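CLIP-associating protein 2 (PDB 3WOZ) probably binds tubulin through this HEAT-repeat TOG domain and so contributes to the control of microtubule dynamics. Local coordinates at residues D113-S118 / L148-T153; R13-N18 / F51-A56; I42-L47 / D79-W84. All coordinates share one frame; numbering follows the deposited sequence.

Contact 1 of 3, residues D113-S118 / L148-T153; sequences DITRES and LKYIET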
ATOM      1  N   ASP A 113       3.415   6.663   3.187  1.00 34.49           N
ATOM      2  CA  ASP A 113       2.950   7.527   4.272  1.00 35.07           C
ATOM      3  C   ASP A 113       1.939   8.550   3.753  1.00 35.29           C
ATOM      4  O   ASP A 113       0.917   8.800   4.394  1.00 35.29           O
ATOM      5  CB  ASP A 113       4.125   8.252   4.949  1.00 35.45           C
ATOM      6  CG  ASP A 113       5.041   7.313   5.722  1.00 36.32           C
ATOM      7  OD1 ASP A 113       4.675   6.148   6.004  1.00 36.57           O
ATOM      8  OD2 ASP A 113       6.150   7.756   6.066  1.00 39.10           O
ATOM      9  N   ILE A 114       2.239   9.130   2.592  1.00 35.42           N
ATOM     10  CA  ILE A 114       1.342  10.070   1.922  1.00 35.77           C
ATOM     11  C   ILE A 114       0.013   9.382   1.590  1.00 35.80           C
ATOM     12  O   ILE A 114      -1.052   9.900   1.913  1.00 35.64           O
ATOM     13  CB  ILE A 114       1.996  10.660   0.634  1.00 35.91           C
ATOM     14  CG1 ILE A 114       3.283  11.426   0.970  1.00 36.05           C
ATOM     15  CG2 ILE A 114       1.018  11.547  -0.139  1.00 36.30           C
ATOM     16  CD1 ILE A 114       3.112  12.570   1.937  1.00 37.47           C
ATOM     17  N   THR A 115       0.091   8.209   0.962  1.00 35.93           N
ATOM     18  CA  THR A 115      -1.091   7.394   0.657  1.00 36.23           C
ATOM     19  C   THR A 115      -1.944   7.179   1.900  1.00 36.63           C
ATOM     20  O   THR A 115      -3.144   7.422   1.878  1.00 36.98           O
ATOM     21  CB  THR A 115      -0.694   6.017   0.077  1.00 35.77           C
ATOM     22  OG1 THR A 115       0.111   6.213  -1.087  1.00 36.44           O
ATOM     23  CG2 THR A 115      -1.934   5.192  -0.305  1.00 35.79           C
ATOM     24  N   ARG A 116      -1.307   6.743   2.980  1.00 37.34           N
ATOM     25  CA  ARG A 116      -2.008   6.384   4.212  1.00 38.37           C
ATOM     26  C   ARG A 116      -2.808   7.534   4.812  1.00 38.61           C
ATOM     27  O   ARG A 116      -3.866   7.304   5.403  1.00 38.62           O
ATOM     28  CB  ARG A 116      -1.015   5.843   5.237  1.00 38.44           C
ATOM     29  CG  ARG A 116      -1.594   4.843   6.234  1.00 39.94           C
ATOM     30  CD  ARG A 116      -0.460   4.016   6.857  1.00 41.57           C
ATOM     31  NE  ARG A 116       0.579   4.901   7.374  1.00 45.18           N
ATOM     32  CZ  ARG A 116       1.848   4.924   6.978  1.00 45.35           C
ATOM     33  NH1 ARG A 116       2.312   4.084   6.054  1.00 43.76           N
ATOM     34  NH2 ARG A 116       2.666   5.796   7.539  1.00 47.37           N
ATOM     35  N   GLU A 117      -2.310   8.759   4.649  1.00 38.85           N
ATOM     36  CA  GLU A 117      -2.983   9.937   5.195  1.00 39.49           C
ATOM     37  C   GLU A 117      -3.892  10.638   4.183  1.00 39.25           C
ATOM     38  O   GLU A 117      -4.540  11.625   4.521  1.00 39.49           O
ATOM     39  CB  GLU A 117      -1.963  10.932   5.789  1.00 39.78           C
ATOM     40  CG  GLU A 117      -1.110  11.676   4.758  1.00 41.35           C
ATOM     41  CD  GLU A 117      -0.008  12.530   5.389  1.00 43.85           C
ATOM     42  OE1 GLU A 117       0.408  12.248   6.531  1.00 44.80           O
ATOM     43  OE2 GLU A 117       0.455  13.484   4.729  1.00 44.81           O
ATOM     44  N   SER A 118      -3.948  10.127   2.955  1.00 38.97           N
ATOM     45  CA  SER A 118      -4.687  10.807   1.885  1.00 38.92           C
ATOM     46  C   SER A 118      -6.015  10.143   1.470  1.00 38.77           C
ATOM     47  O   SER A 118      -6.763  10.705   0.680  1.00 38.64           O
ATOM     48  CB  SER A 118      -3.797  10.983   0.651  1.00 38.77           C
ATOM     49  OG  SER A 118      -2.593  11.660   0.974  1.00 38.69           O
ATOM     50  N   LEU A 148       2.205  -5.928   6.679  1.00 39.30           N
ATOM     51  CA  LEU A 148       1.884  -5.943   8.108  1.00 39.33           C
ATOM     52  C   LEU A 148       2.186  -4.617   8.808  1.00 39.55           C
ATOM     53  O   LEU A 148       1.360  -4.110   9.576  1.00 39.41           O
ATOM     54  CB  LEU A 148       2.592  -7.106   8.819  1.00 39.34           C
ATOM     55  CG  LEU A 148       2.189  -8.534   8.412  1.00 39.80           C
ATOM     56  CD1 LEU A 148       3.241  -9.551   8.872  1.00 39.33           C
ATOM     57  CD2 LEU A 148       0.780  -8.913   8.917  1.00 38.95           C
ATOM     58  N   LYS A 149       3.362  -4.049   8.544  1.00 39.84           N
ATOM     59  CA  LYS A 149       3.709  -2.747   9.122  1.00 40.36           C
ATOM     60  C   LYS A 149       2.687  -1.676   8.735  1.00 40.03           C
ATOM     61  O   LYS A 149       2.310  -0.842   9.560  1.00 40.18           O
ATOM     62  CB  LYS A 149       5.115  -2.310   8.710  1.00 40.68           C
ATOM     63  CG  LYS A 149       6.227  -2.968   9.506  1.00 42.44           C
ATOM     64  CD  LYS A 149       7.578  -2.420   9.074  1.00 45.73           C
ATOM     65  CE  LYS A 149       8.697  -2.819  10.026  1.00 46.60           C
ATOM     66  NZ  LYS A 149      10.021  -2.524   9.396  1.00 48.28           N
ATOM     67  N   TYR A 150       2.233  -1.719   7.487  1.00 39.97           N
ATOM     68  CA  TYR A 150       1.247  -0.763   7.001  1.00 40.15           C
ATOM     69  C   TYR A 150      -0.106  -0.959   7.697  1.00 40.53           C
ATOM     70  O   TYR A 150      -0.705   0.016   8.164  1.00 40.25           O
ATOM     71  CB  TYR A 150       1.115  -0.851   5.481  1.00 39.70           C
ATOM     72  CG  TYR A 150       0.375   0.309   4.847  1.00 39.07           C
ATOM     73  CD1 TYR A 150      -1.022   0.381   4.886  1.00 38.31           C
ATOM     74  CD2 TYR A 150       1.065   1.327   4.196  1.00 37.24           C
ATOM     75  CE1 TYR A 150      -1.706   1.442   4.298  1.00 37.31           C
ATOM     76  CE2 TYR A 150       0.388   2.386   3.600  1.00 36.69           C
ATOM     77  CZ  TYR A 150      -0.997   2.438   3.660  1.00 36.60           C
ATOM     78  OH  TYR A 150      -1.669   3.482   3.068  1.00 35.96           O
ATOM     79  N   ILE A 151      -0.571  -2.209   7.778  1.00 41.23           N
ATOM     80  CA  ILE A 151      -1.787  -2.536   8.548  1.00 42.11           C
ATOM     81  C   ILE A 151      -1.684  -1.928   9.933  1.00 42.24           C
ATOM     82  O   ILE A 151      -2.556  -1.173  10.346  1.00 42.11           O
ATOM     83  CB  ILE A 151      -2.008  -4.065   8.765  1.00 42.15           C
ATOM     84  CG1 ILE A 151      -1.732  -4.895   7.506  1.00 42.74           C
ATOM     85  CG2 ILE A 151      -3.402  -4.336   9.364  1.00 42.49           C
ATOM     86  CD1 ILE A 151      -2.790  -4.862   6.458  1.00 42.98           C
ATOM     87  N   GLU A 152      -0.607  -2.270  10.640  1.00 43.09           N
ATOM     88  CA  GLU A 152      -0.403  -1.812  12.009  1.00 44.01           C
ATOM     89  C   GLU A 152      -0.527  -0.295  12.127  1.00 44.02           C
ATOM     90  O   GLU A 152      -1.209   0.199  13.021  1.00 44.33           O
ATOM     91  CB  GLU A 152       0.949  -2.272  12.558  1.00 44.27           C
ATOM     92  CG  GLU A 152       0.927  -2.444  14.075  1.00 46.68           C
ATOM     93  CD  GLU A 152       2.166  -1.920  14.771  1.00 50.13           C
ATOM     94  OE1 GLU A 152       3.278  -2.022  14.204  1.00 51.58           O
ATOM     95  OE2 GLU A 152       2.023  -1.416  15.909  1.00 52.12           O
ATOM     96  N   THR A 153       0.124   0.437  11.223  1.00 44.13           N
ATOM     97  CA  THR A 153       0.085   1.905  11.252  1.00 44.14           C
ATOM     98  C   THR A 153      -1.316   2.433  10.921  1.00 44.47           C
ATOM     99  O   THR A 153      -1.776   3.406  11.520  1.00 44.49           O
ATOM    100  CB  THR A 153       1.141   2.517  10.310  1.00 44.07           C
ATOM    101  OG1 THR A 153       2.404   1.880  10.534  1.00 43.17           O
ATOM    102  CG2 THR A 153       1.289   4.013  10.549  1.00 43.91           C
TER

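Contact 2 of 3, residues R13-N18 / F51-A56; sequences RCASSN and FTRMFA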
ATOM      1  N   ARG A  13       5.732  11.996 -23.130  1.00 55.66           N
ATOM      2  CA  ARG A  13       7.131  11.851 -22.730  1.00 55.49           C
ATOM      3  C   ARG A  13       7.298  10.852 -21.577  1.00 55.07           C
ATOM      4  O   ARG A  13       8.275  10.104 -21.542  1.00 55.16           O
ATOM      5  CB  ARG A  13       7.736  13.211 -22.367  1.00 55.68           C
ATOM      6  CG  ARG A  13       7.903  14.159 -23.548  1.00 56.28           C
ATOM      7  CD  ARG A  13       8.304  15.555 -23.092  1.00 57.91           C
ATOM      8  NE  ARG A  13       8.576  16.429 -24.232  1.00 59.95           N
ATOM      9  CZ  ARG A  13       9.081  17.661 -24.150  1.00 60.82           C
ATOM     10  NH1 ARG A  13       9.379  18.196 -22.970  1.00 60.31           N
ATOM     11  NH2 ARG A  13       9.292  18.362 -25.261  1.00 60.79           N
ATOM     12  N   CYS A  14       6.337  10.834 -20.655  1.00 54.40           N
ATOM     13  CA  CYS A  14       6.318   9.860 -19.562  1.00 53.90           C
ATOM     14  C   CYS A  14       6.103   8.430 -20.057  1.00 53.99           C
ATOM     15  O   CYS A  14       6.602   7.480 -19.449  1.00 53.93           O
ATOM     16  CB  CYS A  14       5.230  10.207 -18.545  1.00 53.68           C
ATOM     17  SG  CYS A  14       5.507  11.733 -17.644  1.00 52.30           S
ATOM     18  N   ALA A  15       5.356   8.290 -21.151  1.00 53.88           N
ATOM     19  CA  ALA A  15       5.045   6.986 -21.732  1.00 54.14           C
ATOM     20  C   ALA A  15       6.110   6.501 -22.723  1.00 54.35           C
ATOM     21  O   ALA A  15       6.013   5.388 -23.246  1.00 54.44           O
ATOM     22  CB  ALA A  15       3.670   7.016 -22.400  1.00 54.14           C
ATOM     23  N   SER A  16       7.120   7.331 -22.971  1.00 54.50           N
ATOM     24  CA  SER A  16       8.185   7.011 -23.922  1.00 54.85           C
ATOM     25  C   SER A  16       9.001   5.790 -23.514  1.00 55.09           C
ATOM     26  O   SER A  16       9.258   5.570 -22.332  1.00 55.07           O
ATOM     27  CB  SER A  16       9.121   8.209 -24.099  1.00 54.74           C
ATOM     28  OG  SER A  16      10.206   7.885 -24.953  1.00 54.59           O
ATOM     29  N   SER A  17       9.416   5.007 -24.508  1.00 55.33           N
ATOM     30  CA  SER A  17      10.279   3.857 -24.273  1.00 55.59           C
ATOM     31  C   SER A  17      11.722   4.300 -24.024  1.00 55.60           C
ATOM     32  O   SER A  17      12.568   3.490 -23.644  1.00 55.76           O
ATOM     33  CB  SER A  17      10.203   2.872 -25.446  1.00 55.61           C
ATOM     34  OG  SER A  17      10.845   3.398 -26.595  1.00 56.46           O
ATOM     35  N   ASN A  18      11.986   5.588 -24.240  1.00 55.61           N
ATOM     36  CA  ASN A  18      13.289   6.197 -23.968  1.00 55.69           C
ATOM     37  C   ASN A  18      13.344   6.831 -22.575  1.00 55.55           C
ATOM     38  O   ASN A  18      12.517   7.688 -22.243  1.00 55.35           O
ATOM     39  CB  ASN A  18      13.613   7.245 -25.041  1.00 55.86           C
ATOM     40  CG  ASN A  18      14.943   7.944 -24.806  1.00 56.37           C
ATOM     41  OD1 ASN A  18      15.831   7.417 -24.133  1.00 57.61           O
ATOM     42  ND2 ASN A  18      15.088   9.132 -25.371  1.00 57.22           N
ATOM     43  N   PHE A  51       1.489   5.542 -14.754  1.00 42.03           N
ATOM     44  CA  PHE A  51       2.105   5.340 -13.447  1.00 41.48           C
ATOM     45  C   PHE A  51       2.100   3.874 -13.019  1.00 41.59           C
ATOM     46  O   PHE A  51       3.049   3.411 -12.387  1.00 41.26           O
ATOM     47  CB  PHE A  51       1.435   6.218 -12.382  1.00 41.14           C
ATOM     48  CG  PHE A  51       2.008   7.610 -12.277  1.00 40.55           C
ATOM     49  CD1 PHE A  51       3.102   8.001 -13.045  1.00 40.10           C
ATOM     50  CD2 PHE A  51       1.473   8.520 -11.369  1.00 40.77           C
ATOM     51  CE1 PHE A  51       3.638   9.281 -12.925  1.00 39.45           C
ATOM     52  CE2 PHE A  51       2.005   9.795 -11.243  1.00 40.63           C
ATOM     53  CZ  PHE A  51       3.092  10.174 -12.023  1.00 39.86           C
ATOM     54  N   THR A  52       1.025   3.161 -13.365  1.00 41.60           N
ATOM     55  CA  THR A  52       0.916   1.724 -13.126  1.00 41.92           C
ATOM     56  C   THR A  52       2.100   0.982 -13.750  1.00 42.28           C
ATOM     57  O   THR A  52       2.716   0.133 -13.102  1.00 42.36           O
ATOM     58  CB  THR A  52      -0.420   1.160 -13.674  1.00 42.10           C
ATOM     59  OG1 THR A  52      -1.516   1.806 -13.016  1.00 41.66           O
ATOM     60  CG2 THR A  52      -0.526  -0.353 -13.445  1.00 41.73           C
ATOM     61  N   ARG A  53       2.416   1.328 -14.998  1.00 42.69           N
ATOM     62  CA  ARG A  53       3.547   0.738 -15.715  0.50 42.83           C
ATOM     63  C   ARG A  53       4.885   1.234 -15.165  1.00 42.88           C
ATOM     64  O   ARG A  53       5.870   0.489 -15.141  1.00 42.70           O
ATOM     65  CB  ARG A  53       3.450   1.035 -17.214  0.50 42.95           C
ATOM     66  CG  ARG A  53       2.245   0.401 -17.902  0.50 43.42           C
ATOM     67  CD  ARG A  53       2.420   0.386 -19.414  0.50 43.91           C
ATOM     68  NE  ARG A  53       2.735   1.710 -19.940  0.50 43.68           N
ATOM     69  CZ  ARG A  53       1.825   2.610 -20.296  0.50 43.67           C
ATOM     70  NH1 ARG A  53       0.532   2.334 -20.180  0.50 43.85           N
ATOM     71  NH2 ARG A  53       2.208   3.789 -20.765  0.50 43.57           N
HETATM   72  N   MSE A  54       4.909   2.490 -14.715  1.00 42.76           N
HETATM   73  CA  MSE A  54       6.114   3.100 -14.150  1.00 42.91           C
HETATM   74  C   MSE A  54       6.622   2.383 -12.894  1.00 42.45           C
HETATM   75  O   MSE A  54       7.798   2.477 -12.553  1.00 42.08           O
HETATM   76  CB  MSE A  54       5.889   4.586 -13.863  1.00 43.32           C
HETATM   77  CG  MSE A  54       7.073   5.461 -14.245  1.00 45.58           C
HETATM   78 SE   MSE A  54       6.589   7.317 -14.600  1.00 51.97          SE
HETATM   79  CE  MSE A  54       7.639   7.625 -16.222  1.00 49.49           C
ATOM     80  N   PHE A  55       5.735   1.668 -12.209  1.00 42.28           N
ATOM     81  CA  PHE A  55       6.139   0.855 -11.068  1.00 42.14           C
ATOM     82  C   PHE A  55       7.167  -0.203 -11.463  1.00 42.56           C
ATOM     83  O   PHE A  55       7.961  -0.638 -10.631  1.00 42.73           O
ATOM     84  CB  PHE A  55       4.925   0.207 -10.395  1.00 42.04           C
ATOM     85  CG  PHE A  55       4.234   1.104  -9.410  1.00 40.50           C
ATOM     86  CD1 PHE A  55       4.852   1.449  -8.215  1.00 39.12           C
ATOM     87  CD2 PHE A  55       2.963   1.603  -9.677  1.00 40.07           C
ATOM     88  CE1 PHE A  55       4.221   2.289  -7.299  1.00 38.41           C
ATOM     89  CE2 PHE A  55       2.318   2.440  -8.758  1.00 39.06           C
ATOM     90  CZ  PHE A  55       2.952   2.777  -7.566  1.00 38.12           C
ATOM     91  N   ALA A  56       7.150  -0.599 -12.735  1.00 42.74           N
ATOM     92  CA  ALA A  56       8.127  -1.538 -13.276  1.00 42.88           C
ATOM     93  C   ALA A  56       9.165  -0.874 -14.192  1.00 42.75           C
ATOM     94  O   ALA A  56       9.707  -1.519 -15.081  1.00 43.14           O
ATOM     95  CB  ALA A  56       7.412  -2.674 -14.011  1.00 42.84           C
TER

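Contact 3 of 3, residues I42-L47 / D79-W84; sequences IELKRL and DDLQDW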
ATOM      1  N   ILE A  42     -10.039  12.059 -18.413  1.00 52.53           N
ATOM      2  CA  ILE A  42      -9.351  11.073 -19.256  1.00 52.35           C
ATOM      3  C   ILE A  42      -7.828  11.241 -19.211  1.00 51.86           C
ATOM      4  O   ILE A  42      -7.093  10.278 -19.414  1.00 51.98           O
ATOM      5  CB  ILE A  42      -9.853  11.030 -20.737  1.00 52.50           C
ATOM      6  CG1 ILE A  42      -9.226  12.139 -21.582  1.00 53.00           C
ATOM      7  CG2 ILE A  42     -11.381  11.035 -20.821  1.00 52.82           C
ATOM      8  CD1 ILE A  42      -8.730  11.654 -22.938  1.00 53.61           C
ATOM      9  N   GLU A  43      -7.366  12.460 -18.949  1.00 51.25           N
ATOM     10  CA  GLU A  43      -5.940  12.713 -18.774  1.00 50.70           C
ATOM     11  C   GLU A  43      -5.440  12.033 -17.500  1.00 50.40           C
ATOM     12  O   GLU A  43      -4.403  11.364 -17.518  1.00 50.36           O
ATOM     13  CB  GLU A  43      -5.649  14.215 -18.738  1.00 50.67           C
ATOM     14  CG  GLU A  43      -5.725  14.894 -20.106  1.00 50.53           C
ATOM     15  CD  GLU A  43      -5.682  16.413 -20.026  1.00 50.06           C
ATOM     16  OE1 GLU A  43      -5.217  17.044 -20.997  1.00 49.73           O
ATOM     17  OE2 GLU A  43      -6.111  16.977 -18.996  1.00 49.98           O
ATOM     18  N   LEU A  44      -6.196  12.197 -16.413  1.00 49.75           N
ATOM     19  CA  LEU A  44      -5.890  11.555 -15.138  1.00 49.38           C
ATOM     20  C   LEU A  44      -5.903  10.035 -15.270  1.00 49.06           C
ATOM     21  O   LEU A  44      -5.029   9.356 -14.731  1.00 48.97           O
ATOM     22  CB  LEU A  44      -6.870  12.001 -14.045  1.00 49.36           C
ATOM     23  CG  LEU A  44      -6.704  11.342 -12.669  1.00 49.17           C
ATOM     24  CD1 LEU A  44      -5.496  11.911 -11.941  1.00 49.38           C
ATOM     25  CD2 LEU A  44      -7.956  11.494 -11.822  1.00 49.74           C
ATOM     26  N   LYS A  45      -6.897   9.512 -15.986  1.00 48.78           N
ATOM     27  CA  LYS A  45      -6.998   8.081 -16.255  1.00 48.59           C
ATOM     28  C   LYS A  45      -5.755   7.578 -17.001  1.00 48.30           C
ATOM     29  O   LYS A  45      -5.179   6.555 -16.634  1.00 48.31           O
ATOM     30  CB  LYS A  45      -8.270   7.771 -17.045  1.00 48.72           C
ATOM     31  CG  LYS A  45      -8.514   6.289 -17.303  1.00 49.39           C
ATOM     32  CD  LYS A  45      -9.756   6.082 -18.164  1.00 50.94           C
ATOM     33  CE  LYS A  45      -9.977   4.607 -18.483  1.00 51.56           C
ATOM     34  NZ  LYS A  45     -10.315   3.813 -17.266  1.00 52.19           N
ATOM     35  N   ARG A  46      -5.344   8.315 -18.029  1.00 47.84           N
ATOM     36  CA  ARG A  46      -4.142   7.988 -18.796  1.00 47.67           C
ATOM     37  C   ARG A  46      -2.874   8.059 -17.934  1.00 47.13           C
ATOM     38  O   ARG A  46      -1.993   7.203 -18.050  1.00 47.05           O
ATOM     39  CB  ARG A  46      -4.025   8.894 -20.027  1.00 47.77           C
ATOM     40  CG  ARG A  46      -2.709   8.772 -20.795  1.00 49.03           C
ATOM     41  CD  ARG A  46      -2.893   9.132 -22.260  1.00 51.68           C
ATOM     42  NE  ARG A  46      -1.668   9.632 -22.891  1.00 53.77           N
ATOM     43  CZ  ARG A  46      -0.683   8.866 -23.357  1.00 54.81           C
ATOM     44  NH1 ARG A  46      -0.747   7.542 -23.251  1.00 56.38           N
ATOM     45  NH2 ARG A  46       0.378   9.428 -23.921  1.00 54.88           N
ATOM     46  N   LEU A  47      -2.793   9.069 -17.069  1.00 46.39           N
ATOM     47  CA  LEU A  47      -1.648   9.216 -16.171  1.00 45.63           C
ATOM     48  C   LEU A  47      -1.558   8.059 -15.170  1.00 45.24           C
ATOM     49  O   LEU A  47      -0.463   7.564 -14.889  1.00 45.10           O
ATOM     50  CB  LEU A  47      -1.674  10.574 -15.453  1.00 45.65           C
ATOM     51  CG  LEU A  47      -0.598  10.889 -14.399  1.00 45.08           C
ATOM     52  CD1 LEU A  47       0.809  10.525 -14.876  1.00 43.78           C
ATOM     53  CD2 LEU A  47      -0.662  12.350 -14.013  1.00 44.80           C
ATOM     54  N   ASP A  79      -8.723  13.076  -4.060  1.00 47.20           N
ATOM     55  CA  ASP A  79     -10.190  13.013  -4.138  1.00 47.63           C
ATOM     56  C   ASP A  79     -10.677  12.200  -5.333  1.00 47.68           C
ATOM     57  O   ASP A  79     -11.747  11.594  -5.284  1.00 47.92           O
ATOM     58  CB  ASP A  79     -10.797  14.417  -4.207  1.00 47.63           C
ATOM     59  CG  ASP A  79     -10.578  15.227  -2.935  1.00 48.54           C
ATOM     60  OD1 ASP A  79     -10.341  14.637  -1.857  1.00 48.84           O
ATOM     61  OD2 ASP A  79     -10.655  16.470  -3.018  1.00 49.92           O
ATOM     62  N   ASP A  80      -9.877  12.187  -6.397  1.00 47.86           N
ATOM     63  CA  ASP A  80     -10.256  11.559  -7.657  1.00 47.95           C
ATOM     64  C   ASP A  80      -9.499  10.256  -7.946  1.00 47.70           C
ATOM     65  O   ASP A  80      -9.532   9.756  -9.069  1.00 47.64           O
ATOM     66  CB  ASP A  80     -10.057  12.557  -8.802  1.00 48.11           C
ATOM     67  CG  ASP A  80     -10.927  13.794  -8.656  1.00 49.45           C
ATOM     68  OD1 ASP A  80     -12.167  13.684  -8.809  1.00 50.27           O
ATOM     69  OD2 ASP A  80     -10.368  14.882  -8.392  1.00 50.65           O
ATOM     70  N   LEU A  81      -8.845   9.701  -6.925  1.00 47.47           N
ATOM     71  CA  LEU A  81      -7.954   8.548  -7.101  1.00 47.19           C
ATOM     72  C   LEU A  81      -8.403   7.270  -6.390  1.00 47.01           C
ATOM     73  O   LEU A  81      -7.633   6.310  -6.288  1.00 46.99           O
ATOM     74  CB  LEU A  81      -6.527   8.908  -6.657  1.00 47.04           C
ATOM     75  CG  LEU A  81      -5.697   9.809  -7.574  1.00 47.09           C
ATOM     76  CD1 LEU A  81      -4.438  10.284  -6.862  1.00 47.12           C
ATOM     77  CD2 LEU A  81      -5.344   9.101  -8.879  1.00 47.33           C
ATOM     78  N   GLN A  82      -9.644   7.244  -5.913  1.00 46.79           N
ATOM     79  CA  GLN A  82     -10.135   6.101  -5.139  1.00 46.74           C
ATOM     80  C   GLN A  82     -10.180   4.786  -5.925  1.00 46.31           C
ATOM     81  O   GLN A  82      -9.940   3.711  -5.362  1.00 46.28           O
ATOM     82  CB  GLN A  82     -11.487   6.415  -4.490  1.00 46.69           C
ATOM     83  CG  GLN A  82     -11.338   7.274  -3.233  1.00 47.99           C
ATOM     84  CD  GLN A  82     -12.662   7.685  -2.606  1.00 48.96           C
ATOM     85  OE1 GLN A  82     -13.685   7.016  -2.768  1.00 49.81           O
ATOM     86  NE2 GLN A  82     -12.641   8.791  -1.875  1.00 49.14           N
ATOM     87  N   ASP A  83     -10.465   4.879  -7.222  1.00 45.86           N
ATOM     88  CA  ASP A  83     -10.516   3.704  -8.089  1.00 45.60           C
ATOM     89  C   ASP A  83      -9.124   3.203  -8.473  1.00 45.07           C
ATOM     90  O   ASP A  83      -8.977   2.066  -8.923  1.00 45.43           O
ATOM     91  CB  ASP A  83     -11.339   3.994  -9.350  1.00 46.00           C
ATOM     92  CG  ASP A  83     -12.805   4.247  -9.047  1.00 46.76           C
ATOM     93  OD1 ASP A  83     -13.382   5.166  -9.660  1.00 48.57           O
ATOM     94  OD2 ASP A  83     -13.387   3.533  -8.200  1.00 48.62           O
ATOM     95  N   TRP A  84      -8.113   4.051  -8.292  1.00 44.10           N
ATOM     96  CA  TRP A  84      -6.727   3.689  -8.579  1.00 42.97           C
ATOM     97  C   TRP A  84      -5.991   3.251  -7.314  1.00 42.52           C
ATOM     98  O   TRP A  84      -4.849   2.777  -7.379  1.00 42.60           O
ATOM     99  CB  TRP A  84      -5.995   4.859  -9.255  1.00 42.88           C
ATOM    100  CG  TRP A  84      -4.631   4.493  -9.795  1.00 42.26           C
ATOM    101  CD1 TRP A  84      -4.355   3.569 -10.762  1.00 41.43           C
ATOM    102  CD2 TRP A  84      -3.367   5.042  -9.393  1.00 41.04           C
ATOM    103  NE1 TRP A  84      -2.999   3.508 -10.987  1.00 40.87           N
ATOM    104  CE2 TRP A  84      -2.370   4.401 -10.160  1.00 40.86           C
ATOM    105  CE3 TRP A  84      -2.981   6.016  -8.459  1.00 40.01           C
ATOM    106  CZ2 TRP A  84      -1.009   4.701 -10.025  1.00 40.31           C
ATOM    107  CZ3 TRP A  84      -1.633   6.313  -8.324  1.00 40.16           C
ATOM    108  CH2 TRP A  84      -0.662   5.658  -9.106  1.00 40.48           C
TER

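Contact 1 of 3, residues D113-S118 / L148-T153
In the helical-repeat stack of this TOG domain, Arg116 near the end of helix 102-118 lies across Tyr150 and Thr153 of helix 141-155, the two short helical segments crossing at -37° with their axes 11.5 Å apart. That spacing is wide, and long side chains bridge it. The Tyr150 ring reaches out of its helix, CG anti to the backbone N (chi1 -166°), until its hydroxyl arrives at the backbone of the other helix, with OH 3.1 Å from Arg116 CA. The two side chains slide past each other in opposite directions, and Arg116 CD rests over one face of the ring, 3.7 Å from the Tyr150 centroid, in a CH-pi contact. A bend at chi3 then turns the guanidinium away from stacking: its plane stands 74° from the ring, and the Tyr150 CD2 edge lies in the guanidinium plane, 3.6 Å from Arg116 NH1. Thr153 occupies one guanidinium face, its CG2 3.4 Å from Arg116 NE. One turn back in its own helix, Asp113 OD1 receives Arg116 NH2 at 2.6 Å in a salt bridge, met from above the carboxylate plane; Gln109 is a second partner of that oxygen. With an alanine here, the Tyr150 ring face and the Thr153 methyl would probably lose their cover, and the Asp113 carboxylate its charged mate. The methylenes of Arg116 thus lie over the ring, while the guanidinium packs on Thr153 and the ring edge and turns back to Asp113, which probably balances its charge and helps to fix it.

Contact 2 of 3, residues R13-N18 / F51-A56
Met54, present as selenomethionine, extends from helix 41-54 toward Cys14, where helix 7-14 gives way to a turn, and its selenoether chain spans the gap between the two helices. CB points toward the 13-18 segment but stops short of it, as do CG and SE. The bend at chi3 (-136°) swings the terminal CE onto the end of the first helix, where it meets the backbone oxygen of Cys14 at 3.4 Å. The same methyl lies 4.2 Å from Cys14 CB, a looser apolar contact. The Met54 side chain also packs on Arg22 and Leu26 of helix 19-34 and on Val62 and Phe66 of helix 60-77. Beside it, at the more exposed border, Arg53 in one of its two conformers brings NH2 to 3.9 Å from Ala15 CB, a contact that is therefore less certain. Beyond Ala15 the chain turns toward helix 19-34, and Ser16 OG accepts a hydrogen bond from the backbone N of Asn18 at 3.0 Å in an ST turn. What joins the two segments is therefore van der Waals packing of the CE methyl against the backbone and CB of Cys14, a weakly directional contact to which Arg53 is only a possible addition.

Contact 3 of 3, residues I42-L47 / D79-W84
Leu44 is the side chain that helix 41-54 turns toward the 79-84 loop, and its two methyl branches divide the partners between them. With CG anti to the backbone N (chi1 177°), the isobutyl group extends toward the loop. CD2 meets Asp80, which it crosses at about a right angle: the methyl comes 3.6 Å from the backbone O of Asp80 and 3.8 Å from its CB, so the backbone carbonyl and CB of Asp80 do the touching, not its carboxylate. CD1 turns instead to Leu81, whose side chain runs slantwise to that of Leu44, and the two leucines meet methyl to methyl, Leu44 CD1 to Leu81 CD2, at 4.2 Å. The fork thus straddles two successive loop residues, one exposed and one buried. Within the loop, the backbone N of Trp84 binds the O of Leu81 at 3.1 Å, closing a turn just before the next helix. Phe73 of helix 60-77 touches both leucines, and Leu44 also rests on His77; the loop that joins helix 60-77 to helix 85-96 is in this way packed against the side of helix 41-54, with Leu81 reaching Cys48 one turn farther along.

In the fold
Contacts 2 and 3 share helix 41-54: its beginning packs on the 79-84 loop and its later part on the 13-18 segment, and their centres are 16 Å apart. They also touch directly, since Trp84 NE1 lies 3.0 Å from Thr52 OG1 in a probable hydrogen bond and Trp84 CZ2 packs 3.7 Å from Phe51 CB. Their segments alternate along the chain. Contact 1 follows later in sequence and nearer the middle of the domain, its centre 20 Å from that of contact 3 and 25 Å from that of contact 2, touching neither. Together they sample the helix and loop packing that builds the elongated domain, whose presumed partner is tubulin.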